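Local coordinates for protein propionate kinase (Francisella tularensis subsp. tularensis, PDB 3KHY) that probably catalyses the reversible transfer of a phosphate group from ATP to acetate, or to propionate, as a magnesium-dependent homodimeric kinase of the acetokinase family, at residues 161-164 with 168-171. Sequence-based numbering, arbitrary orientation.
Sequences ELTH and IRKY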
# COMPACT_ATOMS: atom_id res chain seq x y z
N GLU A 161 -9.99 17.56 5.82
CA GLU A 161 -9.18 18.77 5.67
C GLU A 161 -7.80 18.52 5.08
O GLU A 161 -7.28 19.35 4.34
CB GLU A 161 -9.03 19.48 7.01
CG GLU A 161 -8.22 20.75 6.92
CD GLU A 161 -8.43 21.65 8.13
OE1 GLU A 161 -9.26 22.58 8.04
OE2 GLU A 161 -7.77 21.41 9.17
N LEU A 162 -7.20 17.38 5.42
CA LEU A 162 -5.89 17.04 4.86
C LEU A 162 -6.00 16.74 3.36
O LEU A 162 -5.15 17.14 2.57
CB LEU A 162 -5.28 15.87 5.61
CG LEU A 162 -4.85 16.23 7.04
CD1 LEU A 162 -4.30 15.01 7.74
CD2 LEU A 162 -3.79 17.32 6.99
N THR A 163 -7.07 16.04 2.99
CA THR A 163 -7.35 15.72 1.60
C THR A 163 -7.55 16.99 0.77
O THR A 163 -6.94 17.15 -0.29
CB THR A 163 -8.60 14.84 1.49
OG1 THR A 163 -8.36 13.62 2.18
CG2 THR A 163 -8.96 14.56 0.03
N HIS A 164 -8.39 17.89 1.27
CA HIS A 164 -8.86 19.02 0.46
C HIS A 164 -8.12 20.34 0.68
O HIS A 164 -7.65 20.95 -0.27
CB HIS A 164 -10.38 19.17 0.62
CG HIS A 164 -11.13 17.95 0.19
ND1 HIS A 164 -11.33 17.63 -1.14
CD2 HIS A 164 -11.69 16.94 0.90
CE1 HIS A 164 -12.00 16.50 -1.22
NE2 HIS A 164 -12.23 16.05 0.01
N ILE A 168 -3.60 16.47 -0.03
CA ILE A 168 -2.95 15.19 0.16
C ILE A 168 -3.83 14.09 -0.41
O ILE A 168 -4.94 13.85 0.09
CB ILE A 168 -2.64 14.91 1.64
CG1 ILE A 168 -1.73 16.01 2.20
CG2 ILE A 168 -2.00 13.53 1.81
CD1 ILE A 168 -1.57 15.96 3.71
N ARG A 169 -3.33 13.44 -1.45
CA ARG A 169 -4.04 12.36 -2.16
C ARG A 169 -3.02 11.68 -3.06
O ARG A 169 -1.89 12.14 -3.19
CB ARG A 169 -5.17 12.92 -3.03
CG ARG A 169 -4.64 13.84 -4.13
CD ARG A 169 -5.68 14.73 -4.80
NE ARG A 169 -6.64 14.01 -5.64
CZ ARG A 169 -7.95 13.95 -5.41
NH1 ARG A 169 -8.45 14.57 -4.34
NH2 ARG A 169 -8.77 13.28 -6.23
N LYS A 170 -3.42 10.58 -3.69
CA LYS A 170 -2.58 9.94 -4.68
C LYS A 170 -2.58 10.75 -5.97
O LYS A 170 -3.65 11.07 -6.50
CB LYS A 170 -3.11 8.53 -4.96
CG LYS A 170 -2.36 7.82 -6.11
CD LYS A 170 -2.91 6.42 -6.30
CE LYS A 170 -2.24 5.48 -5.30
NZ LYS A 170 -2.51 4.07 -5.59
N TYR A 171 -1.39 11.09 -6.47
CA TYR A 171 -1.24 11.71 -7.79
C TYR A 171 -0.58 10.76 -8.80
O TYR A 171 -0.83 10.86 -10.00
CB TYR A 171 -0.39 12.99 -7.72
CG TYR A 171 -1.06 14.07 -6.92
CD1 TYR A 171 -2.02 14.89 -7.50
CD2 TYR A 171 -0.75 14.27 -5.59
CE1 TYR A 171 -2.66 15.88 -6.77
CE2 TYR A 171 -1.38 15.26 -4.85
CZ TYR A 171 -2.33 16.06 -5.45
OH TYR A 171 -2.97 17.05 -4.71
O HOH W 1 -6.77 11.90 0.51
O HOH W 2 -7.83 16.81 -2.88
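The chain leaving helix 160-164 folds back on its last turn, and Ile168 N donates a hydrogen bond to Leu162 O, 3.1 Å long and with an N-H...O angle of 163°. One residue on, Thr163 CA directs its hydrogen at Ile168 O in a CA-H...O contact of 3.4 Å. The side chains of Leu162 and Ile168 run side by side in the same direction, Leu162 CB lying 4.2 Å from Ile168 CD1. In Ile168, CG1 is anti to the carbonyl carbon (chi1 -59°) and the chain then runs on extended (chi2 170°), bringing CD1 alongside Leu162; Leu162 also packs on Met259 and Ile168 on Tyr244 of the second subunit. Thr163 is also linked to the loop by two waters. One links its OG1 to Ile168 O, to which the water donates over 2.7 Å; the other donates to Thr163 O at 2.8 Å and accepts from Arg169 NH1 at 2.7 Å. Arg169 CG lies over one face of the Tyr171 ring, 3.4 Å above its plane and offset toward the rim. A direct backbone bond and two water bridges thus satisfy buried polar groups where the helix ends, while the aliphatic pair joins this bend to the dimer interface.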